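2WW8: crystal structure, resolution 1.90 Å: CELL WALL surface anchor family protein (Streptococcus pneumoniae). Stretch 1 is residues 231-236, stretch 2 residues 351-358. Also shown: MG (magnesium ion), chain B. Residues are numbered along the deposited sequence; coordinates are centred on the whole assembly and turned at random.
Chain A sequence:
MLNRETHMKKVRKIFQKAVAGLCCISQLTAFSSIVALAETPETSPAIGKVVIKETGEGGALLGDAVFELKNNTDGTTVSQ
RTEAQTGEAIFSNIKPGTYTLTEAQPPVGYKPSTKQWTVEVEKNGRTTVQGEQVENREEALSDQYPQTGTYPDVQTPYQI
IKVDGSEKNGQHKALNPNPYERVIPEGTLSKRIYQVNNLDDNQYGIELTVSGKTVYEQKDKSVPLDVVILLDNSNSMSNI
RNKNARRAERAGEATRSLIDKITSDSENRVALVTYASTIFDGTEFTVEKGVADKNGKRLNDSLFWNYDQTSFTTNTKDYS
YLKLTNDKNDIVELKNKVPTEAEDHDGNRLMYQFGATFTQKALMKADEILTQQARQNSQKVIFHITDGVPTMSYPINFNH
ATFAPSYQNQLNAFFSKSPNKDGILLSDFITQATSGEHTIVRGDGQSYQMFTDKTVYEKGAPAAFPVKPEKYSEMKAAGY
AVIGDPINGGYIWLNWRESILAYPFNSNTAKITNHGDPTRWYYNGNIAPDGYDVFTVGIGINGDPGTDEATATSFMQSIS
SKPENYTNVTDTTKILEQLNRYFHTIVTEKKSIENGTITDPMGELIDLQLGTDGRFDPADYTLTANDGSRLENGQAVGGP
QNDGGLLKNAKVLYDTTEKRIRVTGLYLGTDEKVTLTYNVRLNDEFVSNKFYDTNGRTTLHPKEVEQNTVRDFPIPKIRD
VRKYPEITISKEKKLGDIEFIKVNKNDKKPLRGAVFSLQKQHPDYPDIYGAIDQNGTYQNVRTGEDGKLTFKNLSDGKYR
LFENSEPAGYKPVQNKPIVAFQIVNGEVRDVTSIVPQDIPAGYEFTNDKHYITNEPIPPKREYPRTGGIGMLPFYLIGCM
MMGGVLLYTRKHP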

# COMPACT_ATOMS: atom_id res chain seq x y z
N LEU A 231 10.34 -36.33 0.12
CA LEU A 231 10.84 -35.69 1.32
C LEU A 231 10.83 -36.72 2.49
O LEU A 231 9.76 -37.22 2.86
N ASP A 232 12.01 -37.04 2.99
CA ASP A 232 12.21 -37.94 4.14
C ASP A 232 11.61 -37.31 5.41
O ASP A 232 11.93 -36.18 5.81
N ASN A 233 10.69 -38.04 6.05
CA ASN A 233 10.11 -37.58 7.33
C ASN A 233 10.39 -38.66 8.42
O ASN A 233 9.57 -38.85 9.34
N SER A 234 11.53 -39.36 8.31
CA SER A 234 11.92 -40.39 9.28
C SER A 234 12.17 -39.72 10.68
O SER A 234 12.34 -38.49 10.78
N ASN A 235 12.20 -40.51 11.75
CA ASN A 235 12.31 -39.99 13.12
C ASN A 235 13.55 -39.09 13.32
O ASN A 235 13.48 -38.09 14.02
N SER A 236 14.69 -39.47 12.72
CA SER A 236 15.93 -38.71 12.78
C SER A 236 15.74 -37.27 12.29
O SER A 236 16.59 -36.42 12.56
N MET A 351 3.48 -43.49 16.74
CA MET A 351 3.89 -43.01 15.41
C MET A 351 5.37 -43.18 15.14
O MET A 351 5.79 -43.17 13.98
N TYR A 352 6.15 -43.32 16.20
CA TYR A 352 7.59 -43.64 16.06
C TYR A 352 7.79 -44.93 15.27
O TYR A 352 8.79 -45.10 14.52
N GLN A 353 6.85 -45.87 15.44
CA GLN A 353 7.02 -47.17 14.79
C GLN A 353 6.99 -47.04 13.27
O GLN A 353 7.40 -47.99 12.61
N PHE A 354 6.52 -45.91 12.73
CA PHE A 354 6.40 -45.70 11.28
C PHE A 354 7.50 -44.83 10.70
O PHE A 354 7.42 -44.41 9.53
N GLY A 355 8.55 -44.56 11.49
CA GLY A 355 9.53 -43.55 11.03
C GLY A 355 10.91 -44.05 10.61
O GLY A 355 11.89 -43.37 10.91
N ALA A 356 11.00 -45.23 10.01
CA ALA A 356 12.25 -45.72 9.43
C ALA A 356 12.38 -45.16 7.98
O ALA A 356 11.64 -44.25 7.61
N THR A 357 13.21 -45.75 7.13
CA THR A 357 13.64 -45.18 5.85
C THR A 357 13.44 -46.19 4.72
O THR A 357 14.35 -46.98 4.41
N PHE A 358 12.25 -46.16 4.11
CA PHE A 358 11.94 -47.10 3.01
C PHE A 358 12.07 -46.37 1.65
O PHE A 358 11.10 -45.97 1.04

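How does the 3-10 segment that opens stretch 2 take hold of stretch 1? Met-351 (m, m, m) points sideways and makes no contact, but Tyr-352 engages through both its backbone and its ring. Its CA-to-CB bond also runs sideways, yet chi1 in the t well brings the end of the side chain nearer to stretch 1, so that Asn-235 ND2 lies over one face of the ring, 3.4 Å from Tyr-352 CD2. The same amide nitrogen donates a hydrogen bond to Tyr-352 O, with 3.1 Å between Asn-235 ND2 and that oxygen and an almost straight angle of 177° at the hydrogen. Asn-235 points its CA-to-CB bond toward stretch 2, with chi1 in the m well. Tyr-352 O also accepts from Gly-355 N, at 3.1 Å, so a single carbonyl ties the turn of stretch 2 to the side chain of stretch 1.

Why does the chain come so close at Gly-355? The two residues before it contribute no packing here: Gln-353 (chi1 m) points away, and Phe-354 (chi1 m) starts sideways and its end leads away. Gly-355 has no side chain, and its CA lies 4.3 Å from the CA of Ser-234. A CB built in ideal geometry would point toward stretch 1 and sit 1.9 Å from Asn-235 OD1, a clear clash, so the bare backbone leaves room for the amide of Asn-235. Gly-355 O takes part as well: it accepts a hydrogen bond from Asn-235 N at 3.0 Å, and Ser-234 CB packs 3.3 Å from the same Gly-355 O. Water 2 donates to Gly-355 O at 3.0 Å and accepts a weak hydrogen bond from Ser-236 N at 3.5 Å, extending the link by one residue along stretch 1.

What do Ala-356 and Thr-357 add? The methyl of Ala-356 points away, leaving its backbone to make the contact, with Ala-356 O 3.6 Å from Ser-234 CB. Thr-357, sideways with chi1 m, brings its OG1 to 3.7 Å from Ser-234 CB and its CG2 to 4.1 Å from Asp-232 OD2. Water 1 bridges the last pair of residues, hydrogen-bonded at 2.6 Å to Thr-357 OG1 and donating at 2.6 Å to Asp-232 OD2. Phe-358 (chi1 t), the N-cap of the following helix, is out of reach of stretch 1.

How does the magnesium ion fit beside this contact? Ser-234 OG and Ser-236 OG, both on p rotamers, each bind MG at 2.2 Å, joined by waters 1, 3 and 4 and one atom from elsewhere in the structure. Asp-232 (chi1 t) steadies this loop: its OD1 accepts from Ser-234 N at 2.8 Å and from Ser-234 OG at 2.6 Å. Stretch 2 reaches the metal indirectly, through water 1, which lies 2.1 Å from MG while holding Thr-357 OG1.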

# COMPACT_ATOMS: atom_id res chain seq x y z
CB LEU A 231 9.92 -34.52 1.65
CG LEU A 231 10.21 -33.83 3.01
CD1 LEU A 231 11.65 -33.30 3.10
CD2 LEU A 231 9.17 -32.65 3.24
CB ASP A 232 13.74 -38.26 4.17
CG ASP A 232 14.20 -39.16 5.32
OD1 ASP A 232 13.50 -39.34 6.34
OD2 ASP A 232 15.35 -39.66 5.12
CB ASN A 233 8.61 -37.29 7.19
CG ASN A 233 7.99 -36.50 8.37
OD1 ASN A 233 7.00 -36.96 8.92
ND2 ASN A 233 8.57 -35.40 8.79
CB SER A 234 13.16 -41.18 8.79
OG SER A 234 14.22 -40.23 8.66
CB ASN A 235 12.40 -41.18 14.09
CG ASN A 235 11.13 -42.02 14.09
OD1 ASN A 235 10.06 -41.53 13.77
ND2 ASN A 235 11.26 -43.29 14.43
CB SER A 236 16.98 -39.35 11.87
OG SER A 236 16.55 -39.40 10.52
CB MET A 351 3.51 -41.56 15.17
CG MET A 351 1.99 -41.32 15.34
SD MET A 351 1.06 -42.31 14.07
CE MET A 351 1.93 -41.82 12.57
CB TYR A 352 8.13 -43.70 17.50
CG TYR A 352 9.62 -43.99 17.59
CD1 TYR A 352 10.10 -45.29 17.43
CD2 TYR A 352 10.53 -42.94 17.75
CE1 TYR A 352 11.50 -45.55 17.48
CE2 TYR A 352 11.91 -43.19 17.80
CZ TYR A 352 12.35 -44.48 17.70
OH TYR A 352 13.70 -44.72 17.77
CB GLN A 353 6.00 -48.21 15.26
CG GLN A 353 5.83 -48.19 16.84
CD GLN A 353 7.15 -48.43 17.57
OE1 GLN A 353 7.95 -49.26 17.13
NE2 GLN A 353 7.37 -47.73 18.70
CB PHE A 354 5.00 -45.08 11.00
CG PHE A 354 3.87 -46.05 11.33
CD1 PHE A 354 3.48 -46.28 12.64
CD2 PHE A 354 3.29 -46.80 10.32
CE1 PHE A 354 2.48 -47.21 12.93
CE2 PHE A 354 2.26 -47.75 10.61
CZ PHE A 354 1.90 -47.97 11.89
CB ALA A 356 12.25 -47.25 9.39
CB THR A 357 15.07 -44.65 5.95
OG1 THR A 357 15.16 -43.85 7.13
CG2 THR A 357 15.48 -43.77 4.70
CB PHE A 358 10.54 -47.67 3.15
CG PHE A 358 10.22 -48.85 2.27
CD1 PHE A 358 11.12 -49.34 1.30
CD2 PHE A 358 9.05 -49.54 2.50
CE1 PHE A 358 10.79 -50.47 0.53
CE2 PHE A 358 8.70 -50.68 1.74
CZ PHE A 358 9.55 -51.15 0.74
MG MG B . 16.37 -40.61 8.71
O HOH W 1 16.24 -41.46 6.81
O HOH W 2 14.68 -42.83 11.82
O HOH W 3 16.11 -42.27 9.84
O HOH W 4 18.42 -40.85 9.08